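Local coordinates for proteasome accessory factor B/C (PafBC) (PDB 6SJ9), which regulates transcription in the bacterial DNA damage response, probably by binding DNA through its winged helix-turn-helix domains, at residues Leu256-Lys262 / Glu291-Tyr295; Gly138-Lys144 / Cys390-Glu395; Pro398-Asp403 / Arg421-Phe425; Gly545-Phe549 / Arg577-Pro581. All blocks are in the same frame, centred on the assembly; numbering follows the deposited sequence.

Interaction 2 touches both interactions 1 and 3, which do not touch each other. Along the sequence, interaction 2 joins two loops 246 residues apart, and interaction 1, which pairs the two helices of the first ferredoxin-like WCX domain, falls between them; interactions 3 and 4 follow in series. Centres of 1 and 2 are about 12 Å apart and those of 2 and 3 about 14 Å; Pro141 packs on Ser294 and Tyr295, and Leu393 on Asp399. Interaction 4, at the edge of the second WYL sheet, is about 32 Å from interaction 3, centre to centre, across the chain's middle. Through interaction 2 the PafC helix-turn-helix region is brought against the first WCX domain.

Interaction 1: residues Leu256-Lys262 / Glu291-Tyr295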
loop_
_atom_site.group_PDB
_atom_site.type_symbol
_atom_site.label_atom_id
_atom_site.label_comp_id
_atom_site.label_asym_id
_atom_site.label_seq_id
_atom_site.Cartn_x
_atom_site.Cartn_y
_atom_site.Cartn_z
ATOM N N LEU A 256 17.943 -6.375 6.035
ATOM C CA LEU A 256 17.503 -5.861 4.742
ATOM C C LEU A 256 16.986 -7.002 3.857
ATOM O O LEU A 256 17.533 -7.328 2.796
ATOM C CB LEU A 256 18.647 -5.093 4.070
ATOM C CG LEU A 256 19.402 -4.096 4.957
ATOM C CD1 LEU A 256 20.329 -3.240 4.123
ATOM C CD2 LEU A 256 18.447 -3.232 5.747
ATOM N N LEU A 257 15.906 -7.623 4.327
ATOM C CA LEU A 257 15.410 -8.826 3.665
ATOM C C LEU A 257 14.821 -8.506 2.303
ATOM O O LEU A 257 15.089 -9.216 1.330
ATOM C CB LEU A 257 14.411 -9.582 4.552
ATOM C CG LEU A 257 15.014 -10.554 5.586
ATOM C CD1 LEU A 257 15.534 -11.810 4.867
ATOM C CD2 LEU A 257 16.129 -9.970 6.453
ATOM N N ALA A 258 14.011 -7.452 2.208
ATOM C CA ALA A 258 13.467 -7.100 0.900
ATOM C C ALA A 258 14.586 -6.832 -0.100
ATOM O O ALA A 258 14.502 -7.240 -1.266
ATOM C CB ALA A 258 12.554 -5.882 1.007
ATOM N N LEU A 259 15.662 -6.188 0.354
ATOM C CA LEU A 259 16.779 -5.902 -0.537
ATOM C C LEU A 259 17.456 -7.186 -0.984
ATOM O O LEU A 259 17.761 -7.348 -2.165
ATOM C CB LEU A 259 17.784 -4.978 0.158
ATOM C CG LEU A 259 18.937 -4.498 -0.719
ATOM C CD1 LEU A 259 18.343 -3.744 -1.926
ATOM C CD2 LEU A 259 19.945 -3.665 0.068
ATOM N N ARG A 260 17.639 -8.141 -0.076
ATOM C CA ARG A 260 18.334 -9.378 -0.443
ATOM C C ARG A 260 17.528 -10.203 -1.430
ATOM O O ARG A 260 18.100 -10.960 -2.216
ATOM C CB ARG A 260 18.662 -10.198 0.804
ATOM C CG ARG A 260 19.802 -9.646 1.623
ATOM C CD ARG A 260 19.886 -10.234 3.002
ATOM N NE ARG A 260 21.114 -9.790 3.672
ATOM C CZ ARG A 260 22.257 -10.464 3.591
ATOM N NH1 ARG A 260 22.301 -11.594 2.887
ATOM N NH2 ARG A 260 23.360 -10.023 4.196
ATOM N N LYS A 261 16.203 -10.048 -1.413
ATOM C CA LYS A 261 15.353 -10.703 -2.402
ATOM C C LYS A 261 15.732 -10.285 -3.820
ATOM O O LYS A 261 15.549 -11.054 -4.762
ATOM C CB LYS A 261 13.897 -10.354 -2.076
ATOM C CG LYS A 261 13.271 -11.338 -1.096
ATOM C CD LYS A 261 11.785 -11.112 -0.826
ATOM C CE LYS A 261 11.386 -11.916 0.443
ATOM N NZ LYS A 261 10.138 -11.446 1.170
ATOM N N LYS A 262 16.275 -9.085 -3.992
ATOM C CA LYS A 262 16.664 -8.574 -5.305
ATOM C C LYS A 262 18.107 -8.904 -5.703
ATOM O O LYS A 262 18.527 -8.515 -6.800
ATOM C CB LYS A 262 16.466 -7.055 -5.372
ATOM C CG LYS A 262 15.061 -6.630 -5.296
ATOM C CD LYS A 262 14.910 -5.146 -5.653
ATOM C CE LYS A 262 15.847 -4.247 -4.841
ATOM N NZ LYS A 262 15.578 -2.787 -5.093
ATOM N N GLU A 291 15.603 4.277 -1.424
ATOM C CA GLU A 291 15.459 3.030 -0.693
ATOM C C GLU A 291 16.660 2.800 0.224
ATOM O O GLU A 291 16.502 2.489 1.415
ATOM C CB GLU A 291 15.291 1.849 -1.666
ATOM C CG GLU A 291 15.208 0.524 -0.916
ATOM C CD GLU A 291 15.271 -0.686 -1.826
ATOM O OE1 GLU A 291 15.273 -0.498 -3.054
ATOM O OE2 GLU A 291 15.377 -1.826 -1.315
ATOM N N LEU A 292 17.869 2.972 -0.304
ATOM C CA LEU A 292 19.063 2.664 0.486
ATOM C C LEU A 292 19.273 3.646 1.632
ATOM O O LEU A 292 19.603 3.233 2.736
ATOM C CB LEU A 292 20.288 2.605 -0.421
ATOM C CG LEU A 292 20.274 1.521 -1.507
ATOM C CD1 LEU A 292 21.549 1.595 -2.324
ATOM C CD2 LEU A 292 20.146 0.106 -0.907
ATOM N N ALA A 293 18.945 4.919 1.435
ATOM C CA ALA A 293 19.021 5.894 2.527
ATOM C C ALA A 293 18.113 5.505 3.681
ATOM O O ALA A 293 18.437 5.786 4.849
ATOM C CB ALA A 293 18.570 7.275 2.033
ATOM N N SER A 294 16.958 4.893 3.361
ATOM C CA SER A 294 16.032 4.419 4.383
ATOM C C SER A 294 16.686 3.341 5.245
ATOM O O SER A 294 16.279 3.132 6.396
ATOM C CB SER A 294 14.711 3.951 3.732
ATOM O OG SER A 294 14.720 2.556 3.488
ATOM N N TYR A 295 17.677 2.656 4.715
ATOM C CA TYR A 295 18.338 1.596 5.463
ATOM C C TYR A 295 19.509 2.112 6.322
ATOM O O TYR A 295 20.064 1.343 7.121
ATOM C CB TYR A 295 18.842 0.509 4.508
ATOM C CG TYR A 295 17.782 -0.197 3.689
ATOM C CD1 TYR A 295 16.501 -0.404 4.181
ATOM C CD2 TYR A 295 18.064 -0.621 2.392
ATOM C CE1 TYR A 295 15.524 -1.051 3.404
ATOM C CE2 TYR A 295 17.115 -1.271 1.609
ATOM C CZ TYR A 295 15.846 -1.480 2.111
ATOM O OH TYR A 295 14.916 -2.104 1.292
#
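This contact joins the two helices of a ferredoxin-like WCX domain, a beta-alpha-beta-beta-alpha-beta unit in which short helix 257-261 and helix 285-294 lie side by side on a four-stranded antiparallel sheet. The second helix supplies Glu291 first. Its OE1 takes a hydrogen bond from Lys262 NZ at 3.1 Å, a salt bridge at the more open margin of the interface, while its OE2 lies 3.6 Å from Leu259 CD1. Leu292 adds an apolar contact: its CD2 sits 3.9 Å from Leu259 CD2, and both leucines rest on Leu249 of inner strand 245-252, branched aliphatic groups filling the wedge between helices and sheet. Ser294 turns back on its own helix, OG donating to Glu291 O at 2.7 Å, which satisfies a buried hydroxyl. Tyr295 is wide enough to bridge the gap to Leu256, the N-cap residue of the first helix, although their CA atoms are 7.5 Å apart. Leu256 CD2 lies over the ring face in a CH-pi contact, 4.1 Å from the centroid, and Leu259 CD2 is 4.0 Å from Tyr295 CE2. The phenol also holds Glu291 in position: Tyr295 OH donates to Glu291 OE2 at 2.7 Å.

Interaction 2: residues Gly138-Lys144 / Cys390-Glu395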
loop_
_atom_site.group_PDB
_atom_site.type_symbol
_atom_site.label_atom_id
_atom_site.label_comp_id
_atom_site.label_asym_id
_atom_site.label_seq_id
_atom_site.Cartn_x
_atom_site.Cartn_y
_atom_site.Cartn_z
ATOM N N GLY A 138 8.199 -8.972 3.384
ATOM C CA GLY A 138 7.118 -8.504 2.542
ATOM C C GLY A 138 6.794 -7.033 2.667
ATOM O O GLY A 138 5.727 -6.613 2.196
ATOM N N VAL A 139 7.656 -6.247 3.323
ATOM C CA VAL A 139 7.533 -4.787 3.395
ATOM C C VAL A 139 8.858 -4.161 2.961
ATOM O O VAL A 139 9.921 -4.485 3.505
ATOM C CB VAL A 139 7.133 -4.282 4.805
ATOM C CG1 VAL A 139 6.962 -2.782 4.808
ATOM C CG2 VAL A 139 5.855 -4.947 5.281
ATOM N N GLN A 140 8.791 -3.253 2.003
ATOM C CA GLN A 140 9.928 -2.487 1.529
ATOM C C GLN A 140 9.610 -1.020 1.750
ATOM O O GLN A 140 8.443 -0.665 1.952
ATOM C CB GLN A 140 10.172 -2.783 0.042
ATOM C CG GLN A 140 9.140 -2.173 -0.851
ATOM C CD GLN A 140 9.258 -2.615 -2.294
ATOM O OE1 GLN A 140 10.147 -3.387 -2.652
ATOM N NE2 GLN A 140 8.378 -2.097 -3.136
ATOM N N PRO A 141 10.611 -0.136 1.721
ATOM C CA PRO A 141 10.312 1.297 1.820
ATOM C C PRO A 141 9.387 1.726 0.691
ATOM O O PRO A 141 9.438 1.213 -0.424
ATOM C CB PRO A 141 11.686 1.957 1.703
ATOM C CG PRO A 141 12.626 0.886 2.162
ATOM C CD PRO A 141 12.060 -0.390 1.695
ATOM N N ARG A 142 8.508 2.651 0.992
ATOM C CA ARG A 142 7.519 3.063 0.016
ATOM C C ARG A 142 8.093 4.230 -0.779
ATOM O O ARG A 142 8.352 5.310 -0.228
ATOM C CB ARG A 142 6.207 3.428 0.700
ATOM C CG ARG A 142 5.110 3.633 -0.314
ATOM C CD ARG A 142 4.669 2.300 -0.861
ATOM N NE ARG A 142 3.794 1.594 0.064
ATOM C CZ ARG A 142 2.595 1.140 -0.279
ATOM N NH1 ARG A 142 1.848 0.501 0.610
ATOM N NH2 ARG A 142 2.137 1.355 -1.510
ATOM N N ILE A 143 8.337 3.996 -2.057
ATOM C CA ILE A 143 8.878 5.004 -2.940
ATOM C C ILE A 143 7.735 5.546 -3.752
ATOM O O ILE A 143 7.119 4.814 -4.525
ATOM C CB ILE A 143 9.962 4.465 -3.862
ATOM C CG1 ILE A 143 11.021 3.712 -3.054
ATOM C CG2 ILE A 143 10.525 5.672 -4.675
ATOM C CD1 ILE A 143 11.890 4.547 -2.205
ATOM N N LYS A 144 7.390 6.802 -3.554
ATOM C CA LYS A 144 6.249 7.317 -4.281
ATOM C C LYS A 144 6.576 8.717 -4.746
ATOM O O LYS A 144 7.489 9.345 -4.212
ATOM C CB LYS A 144 5.011 7.246 -3.374
ATOM C CG LYS A 144 5.030 8.199 -2.247
ATOM C CD LYS A 144 3.624 8.515 -1.747
ATOM C CE LYS A 144 3.546 8.205 -0.260
ATOM N NZ LYS A 144 2.798 6.949 0.122
ATOM N N CYS A 390 -1.108 6.817 -6.745
ATOM C CA CYS A 390 0.093 7.654 -6.629
ATOM C C CYS A 390 0.857 7.354 -5.356
ATOM O O CYS A 390 1.562 8.219 -4.827
ATOM C CB CYS A 390 -0.258 9.162 -6.678
ATOM S SG CYS A 390 -1.269 9.629 -8.129
ATOM N N SER A 391 0.690 6.153 -4.824
ATOM C CA SER A 391 1.291 5.781 -3.563
ATOM C C SER A 391 2.409 4.817 -3.761
ATOM O O SER A 391 2.905 4.274 -2.773
ATOM C CB SER A 391 0.270 5.177 -2.606
ATOM O OG SER A 391 -0.584 6.196 -2.176
ATOM N N GLY A 392 2.792 4.573 -5.007
ATOM C CA GLY A 392 3.874 3.673 -5.263
ATOM C C GLY A 392 3.332 2.271 -5.273
ATOM O O GLY A 392 2.125 2.023 -5.148
ATOM N N LEU A 393 4.254 1.333 -5.505
ATOM C CA LEU A 393 3.954 -0.088 -5.602
ATOM C C LEU A 393 4.508 -0.761 -4.355
ATOM O O LEU A 393 5.716 -0.650 -4.095
ATOM C CB LEU A 393 4.563 -0.692 -6.872
ATOM C CG LEU A 393 4.141 0.090 -8.136
ATOM C CD1 LEU A 393 4.637 -0.556 -9.395
ATOM C CD2 LEU A 393 2.617 0.299 -8.238
ATOM N N PRO A 394 3.696 -1.397 -3.520
ATOM C CA PRO A 394 4.263 -2.117 -2.376
ATOM C C PRO A 394 5.163 -3.255 -2.848
ATOM O O PRO A 394 5.192 -3.643 -4.025
ATOM C CB PRO A 394 3.032 -2.606 -1.592
ATOM C CG PRO A 394 1.932 -1.658 -1.965
ATOM C CD PRO A 394 2.221 -1.282 -3.435
ATOM N N GLU A 395 5.864 -3.845 -1.890
ATOM C CA GLU A 395 6.673 -4.996 -2.232
ATOM C C GLU A 395 5.772 -6.164 -2.595
ATOM O O GLU A 395 4.643 -6.288 -2.111
ATOM C CB GLU A 395 7.586 -5.399 -1.077
ATOM C CG GLU A 395 8.741 -6.266 -1.553
ATOM C CD GLU A 395 8.816 -7.581 -0.795
ATOM O OE1 GLU A 395 9.679 -7.697 0.103
ATOM O OE2 GLU A 395 7.995 -8.485 -1.076
#
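Two irregular loops run roughly antiparallel, their end-to-end directions 156° apart, and side chains do most of the joining. Gln140, p at chi1 and t at chi2, points its flat amide at the other backbone; NE2 makes a weak hydrogen bond to Leu393 O at 3.2 Å, and OE1 lies 3.4 Å from Glu395 CG. Arg142 starts sideways, but t, p, p angles bring its end close to Ser391 and Pro394. Its NH2 gives a weak hydrogen bond to Ser391 O at 3.3 Å and lies 3.1 Å from Pro394 CG, which sits over one face of the guanidinium; the charge itself is met by a salt bridge to Glu109 of helix 95-118. Lys144 (chi1 p, chi3 124°) lays its aliphatic part beside Ser391 and Gly392. Here glycine is needed: at phi 84° a side chain would jam against the preceding carbonyl and strike Ile143 O, which instead lies 3.5 Å from Gly392 CA. Glu395, chi1 t and chi2 -125°, brings OE1 to 3.6 Å from Gly138 CA. This is an interdomain junction, in which a loop of the PafC winged helix-turn-helix domain docks on the loop between helix 95-118 and helix 147-159.

Interaction 3: residues Pro398-Asp403 / Arg421-Phe425; sequences PDDLLD and RPVRF
Within the PafC winged helix-turn-helix domain, the loop between helix 378-389 and wing strand 404-407 packs against strand 421-424, which pairs with strand 90-93. Residues 421-425 are extended (Val423 -133/140). Pro398 is extended too (phi/psi -76/151), with a C-gamma endo ring; its CA lies 7.2 Å from that of Val423, and CG meets Val423 CG1 at 3.3 Å. The rigid ring also approaches Phe425, CD to CE1 at 4.3 Å. The chain then turns through Asp399 (-87/-11), Asp400 (-112/38) and Leu401 (-107/-38), bringing the Leu401 and Arg421 CA atoms to 6.4 Å. Leu401 has its CB directed away, but chi1 of -148° and chi2 p return CD1 to 3.5 Å from Val423 CG2 (Val423 chi1 t), a buried aliphatic pair; Leu401 also touches Leu93. Leu402 and Asp403 are extended again. Arg421 is long enough to span the gap (chi1 -21°, chi2 t, chi3 p, chi4 171°); Arg421 CD lies 3.3 Å from Leu401 O. Its guanidinium ends edge-on to Asp403 (chi1 m) in a salt bridge, Arg421 NH2 to Asp403 OD2 at 3.5 Å.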
loop_
_atom_site.group_PDB
_atom_site.type_symbol
_atom_site.label_atom_id
_atom_site.label_comp_id
_atom_site.label_asym_id
_atom_site.label_seq_id
_atom_site.Cartn_x
_atom_site.Cartn_y
_atom_site.Cartn_z
ATOM N N PRO A 398 3.983 -6.054 -8.756
ATOM C CA PRO A 398 4.928 -5.884 -9.879
ATOM C C PRO A 398 4.921 -4.482 -10.474
ATOM O O PRO A 398 3.891 -3.803 -10.506
ATOM C CB PRO A 398 4.440 -6.903 -10.910
ATOM C CG PRO A 398 3.100 -7.413 -10.353
ATOM C CD PRO A 398 2.709 -6.648 -9.170
ATOM N N ASP A 399 6.086 -4.079 -11.013
ATOM C CA ASP A 399 6.290 -2.699 -11.463
ATOM C C ASP A 399 5.845 -2.456 -12.902
ATOM O O ASP A 399 5.818 -1.301 -13.340
ATOM C CB ASP A 399 7.769 -2.286 -11.322
ATOM C CG ASP A 399 8.718 -3.206 -12.072
ATOM O OD1 ASP A 399 8.654 -3.243 -13.319
ATOM O OD2 ASP A 399 9.515 -3.909 -11.418
ATOM N N ASP A 400 5.543 -3.507 -13.653
ATOM C CA ASP A 400 5.215 -3.412 -15.071
ATOM C C ASP A 400 3.755 -3.767 -15.327
ATOM O O ASP A 400 3.439 -4.468 -16.287
ATOM C CB ASP A 400 6.147 -4.300 -15.901
ATOM C CG ASP A 400 6.276 -5.739 -15.351
ATOM O OD1 ASP A 400 5.450 -6.159 -14.512
ATOM O OD2 ASP A 400 7.199 -6.468 -15.793
ATOM N N LEU A 401 2.855 -3.361 -14.435
ATOM C CA LEU A 401 1.440 -3.693 -14.577
ATOM C C LEU A 401 0.511 -2.544 -14.995
ATOM O O LEU A 401 -0.429 -2.789 -15.754
ATOM C CB LEU A 401 0.959 -4.301 -13.247
ATOM C CG LEU A 401 -0.129 -5.377 -13.156
ATOM C CD1 LEU A 401 0.113 -6.491 -14.160
ATOM C CD2 LEU A 401 -0.262 -5.949 -11.729
ATOM N N LEU A 402 0.707 -1.302 -14.510
ATOM C CA LEU A 402 -0.209 -0.179 -14.768
ATOM C C LEU A 402 0.424 0.952 -15.571
ATOM O O LEU A 402 1.390 1.576 -15.121
ATOM C CB LEU A 402 -0.759 0.390 -13.463
ATOM C CG LEU A 402 -1.706 -0.601 -12.806
ATOM C CD1 LEU A 402 -2.488 0.052 -11.737
ATOM C CD2 LEU A 402 -2.611 -1.181 -13.850
ATOM N N ASP A 403 -0.186 1.293 -16.700
ATOM C CA ASP A 403 0.148 2.533 -17.397
ATOM C C ASP A 403 -0.938 3.548 -17.078
ATOM O O ASP A 403 -2.097 3.362 -17.466
ATOM C CB ASP A 403 0.229 2.372 -18.921
ATOM C CG ASP A 403 1.398 1.525 -19.380
ATOM O OD1 ASP A 403 1.505 1.312 -20.611
ATOM O OD2 ASP A 403 2.189 1.057 -18.526
ATOM N N ARG A 421 -0.743 -8.508 -18.971
ATOM C CA ARG A 421 0.623 -8.694 -18.519
ATOM C C ARG A 421 0.682 -9.885 -17.576
ATOM O O ARG A 421 -0.011 -9.881 -16.550
ATOM C CB ARG A 421 1.117 -7.413 -17.852
ATOM C CG ARG A 421 0.286 -6.204 -18.293
ATOM C CD ARG A 421 0.931 -4.859 -18.007
ATOM N NE ARG A 421 2.184 -4.697 -18.751
ATOM C CZ ARG A 421 2.875 -3.560 -18.837
ATOM N NH1 ARG A 421 4.010 -3.531 -19.524
ATOM N NH2 ARG A 421 2.438 -2.456 -18.234
ATOM N N PRO A 422 1.449 -10.934 -17.889
ATOM C CA PRO A 422 1.514 -12.051 -16.946
ATOM C C PRO A 422 2.376 -11.615 -15.784
ATOM O O PRO A 422 3.300 -10.809 -15.922
ATOM C CB PRO A 422 2.173 -13.177 -17.753
ATOM C CG PRO A 422 1.926 -12.802 -19.183
ATOM C CD PRO A 422 2.000 -11.295 -19.208
ATOM N N VAL A 423 1.999 -12.081 -14.615
ATOM C CA VAL A 423 2.727 -11.789 -13.406
ATOM C C VAL A 423 2.914 -13.091 -12.655
ATOM O O VAL A 423 2.013 -13.936 -12.644
ATOM C CB VAL A 423 1.946 -10.768 -12.535
ATOM C CG1 VAL A 423 2.621 -10.601 -11.169
ATOM C CG2 VAL A 423 1.759 -9.448 -13.273
ATOM N N ARG A 424 4.089 -13.264 -12.065
ATOM C CA ARG A 424 4.384 -14.412 -11.250
ATOM C C ARG A 424 4.338 -13.943 -9.811
ATOM O O ARG A 424 4.896 -12.898 -9.489
ATOM C CB ARG A 424 5.747 -15.006 -11.585
ATOM C CG ARG A 424 6.138 -16.156 -10.671
ATOM C CD ARG A 424 7.212 -17.037 -11.287
ATOM N NE ARG A 424 6.788 -17.493 -12.604
ATOM C CZ ARG A 424 7.407 -18.457 -13.305
ATOM N NH1 ARG A 424 6.965 -18.810 -14.510
ATOM N NH2 ARG A 424 8.467 -19.074 -12.798
ATOM N N PHE A 425 3.674 -14.699 -8.958
ATOM C CA PHE A 425 3.681 -14.458 -7.530
ATOM C C PHE A 425 4.209 -15.700 -6.849
ATOM O O PHE A 425 3.803 -16.810 -7.183
ATOM C CB PHE A 425 2.285 -14.134 -6.987
ATOM C CG PHE A 425 1.708 -12.839 -7.498
ATOM C CD1 PHE A 425 2.052 -11.625 -6.921
ATOM C CD2 PHE A 425 0.817 -12.836 -8.542
ATOM C CE1 PHE A 425 1.499 -10.402 -7.389
ATOM C CE2 PHE A 425 0.258 -11.643 -9.015
ATOM C CZ PHE A 425 0.591 -10.433 -8.437
#

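Interaction 4: residues Gly545-Phe549 / Arg577-Pro581; sequences GVRNF and RLFTP
Strand 545-550 is an outermost strand of the five-stranded antiparallel sheet in the second WYL domain, an Sm-like fold, and is met here by the irregular segment 577-581. The strand is extended throughout (Arg547 -128/165, Asn548 -122/119), whereas Arg577 is helix-like (-63/-35) and Leu578 (-84/4) and Phe579 (-119/-4) turn with psi near zero before Thr580 (-68/148) and Pro581 (-57/138) straighten. Nearest CA pairs are Arg547 with Thr580 at 5.8 Å and Asn548 with Arg577 at 6.5 Å.

The direct hydrogen bond comes from Asn548 (chi1 m, chi2 -91°): ND2 donates to Thr580 OG1 at 2.8 Å, with Thr580 chi1 p. An amide suits this place because its other end, OD1, bonds Tyr528 OH of the sheet. Within the strand, Arg547 (m, m, t, chi4 -74°) curls back so that its NH1 bonds Val546 O at 3.0 Å. Gly545 leaves room, since a CB there would clash with Arg547 NH1.

In van der Waals packing, Thr580 CG2 lies 3.6 Å from Val546 O, and Arg577 CG 3.5 Å from Asn548 OD1, while the charged end of Arg577 leads away to Asp442. Arg547 CD lies 3.2 Å from Pro581 O, and Pro581 CG sits over the guanidinium, 3.6 Å from Arg547 CZ.

One water accepts from Asn548 N at 2.8 Å, bonds Thr580 OG1 at 2.6 Å, and donates to Pro581 O at 2.7 Å.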
loop_
_atom_site.group_PDB
_atom_site.type_symbol
_atom_site.label_atom_id
_atom_site.label_comp_id
_atom_site.label_asym_id
_atom_site.label_seq_id
_atom_site.Cartn_x
_atom_site.Cartn_y
_atom_site.Cartn_z
ATOM N N GLY A 545 -13.648 6.576 20.753
ATOM C CA GLY A 545 -13.574 6.252 19.341
ATOM C C GLY A 545 -13.372 4.761 19.132
ATOM O O GLY A 545 -13.014 4.006 20.054
ATOM N N VAL A 546 -13.495 4.368 17.871
ATOM C CA VAL A 546 -13.364 2.964 17.511
ATOM C C VAL A 546 -11.881 2.645 17.518
ATOM O O VAL A 546 -11.071 3.429 17.022
ATOM C CB VAL A 546 -14.012 2.688 16.139
ATOM C CG1 VAL A 546 -13.748 1.262 15.731
ATOM C CG2 VAL A 546 -15.571 2.921 16.193
ATOM N N ARG A 547 -11.512 1.554 18.178
ATOM C CA ARG A 547 -10.155 1.050 18.130
ATOM C C ARG A 547 -10.200 -0.415 17.745
ATOM O O ARG A 547 -11.253 -1.059 17.828
ATOM C CB ARG A 547 -9.444 1.205 19.484
ATOM C CG ARG A 547 -9.324 2.661 19.966
ATOM C CD ARG A 547 -8.213 3.346 19.191
ATOM N NE ARG A 547 -7.936 4.725 19.599
ATOM C CZ ARG A 547 -8.700 5.784 19.326
ATOM N NH1 ARG A 547 -9.847 5.672 18.648
ATOM N NH2 ARG A 547 -8.313 6.979 19.750
ATOM N N ASN A 548 -9.033 -0.948 17.358
ATOM C CA ASN A 548 -8.880 -2.347 16.991
ATOM C C ASN A 548 -7.830 -2.929 17.890
ATOM O O ASN A 548 -6.688 -2.479 17.865
ATOM C CB ASN A 548 -8.492 -2.499 15.503
ATOM C CG ASN A 548 -9.644 -2.162 14.630
ATOM O OD1 ASN A 548 -10.419 -3.047 14.288
ATOM N ND2 ASN A 548 -9.859 -0.882 14.362
ATOM N N PHE A 549 -8.228 -3.923 18.677
ATOM C CA PHE A 549 -7.393 -4.524 19.699
ATOM C C PHE A 549 -6.972 -5.924 19.265
ATOM O O PHE A 549 -7.691 -6.607 18.524
ATOM C CB PHE A 549 -8.186 -4.620 21.026
ATOM C CG PHE A 549 -8.681 -3.248 21.587
ATOM C CD1 PHE A 549 -9.949 -2.775 21.297
ATOM C CD2 PHE A 549 -7.896 -2.518 22.457
ATOM C CE1 PHE A 549 -10.423 -1.552 21.859
ATOM C CE2 PHE A 549 -8.340 -1.286 23.016
ATOM C CZ PHE A 549 -9.586 -0.800 22.705
ATOM N N ARG A 577 -10.706 -0.654 9.570
ATOM C CA ARG A 577 -10.092 -1.393 10.656
ATOM C C ARG A 577 -8.564 -1.307 10.675
ATOM O O ARG A 577 -7.969 -1.351 11.759
ATOM C CB ARG A 577 -10.531 -2.850 10.590
ATOM C CG ARG A 577 -11.892 -3.060 11.160
ATOM C CD ARG A 577 -12.305 -4.541 10.948
ATOM N NE ARG A 577 -12.707 -4.794 9.564
ATOM C CZ ARG A 577 -13.298 -5.925 9.154
ATOM N NH1 ARG A 577 -13.565 -6.897 10.031
ATOM N NH2 ARG A 577 -13.649 -6.077 7.876
ATOM N N LEU A 578 -7.902 -1.256 9.516
ATOM C CA LEU A 578 -6.442 -1.156 9.501
ATOM C C LEU A 578 -5.954 0.272 9.651
ATOM O O LEU A 578 -4.750 0.512 9.487
ATOM C CB LEU A 578 -5.865 -1.728 8.184
ATOM C CG LEU A 578 -6.018 -3.239 8.107
ATOM C CD1 LEU A 578 -5.541 -3.800 6.773
ATOM C CD2 LEU A 578 -5.178 -3.824 9.277
ATOM N N PHE A 579 -6.850 1.234 9.855
ATOM C CA PHE A 579 -6.476 2.637 9.889
ATOM C C PHE A 579 -6.755 3.353 11.226
ATOM O O PHE A 579 -6.424 4.548 11.360
ATOM C CB PHE A 579 -7.167 3.357 8.728
ATOM C CG PHE A 579 -6.702 2.894 7.356
ATOM C CD1 PHE A 579 -7.315 1.840 6.726
ATOM C CD2 PHE A 579 -5.584 3.469 6.755
ATOM C CE1 PHE A 579 -6.925 1.408 5.471
ATOM C CE2 PHE A 579 -5.175 3.077 5.456
ATOM C CZ PHE A 579 -5.841 2.024 4.816
ATOM N N THR A 580 -7.368 2.694 12.205
ATOM C CA THR A 580 -7.611 3.359 13.499
ATOM C C THR A 580 -6.292 3.617 14.220
ATOM O O THR A 580 -5.336 2.873 14.033
ATOM C CB THR A 580 -8.547 2.533 14.389
ATOM O OG1 THR A 580 -8.029 1.214 14.556
ATOM C CG2 THR A 580 -9.924 2.421 13.783
ATOM N N PRO A 581 -6.187 4.692 15.014
ATOM C CA PRO A 581 -4.953 4.884 15.802
ATOM C C PRO A 581 -4.732 3.673 16.684
ATOM O O PRO A 581 -5.692 3.089 17.190
ATOM C CB PRO A 581 -5.214 6.154 16.628
ATOM C CG PRO A 581 -6.607 6.477 16.467
ATOM C CD PRO A 581 -7.191 5.734 15.307
HETATM O O HOH W 1 -6.782 0.645 16.756
#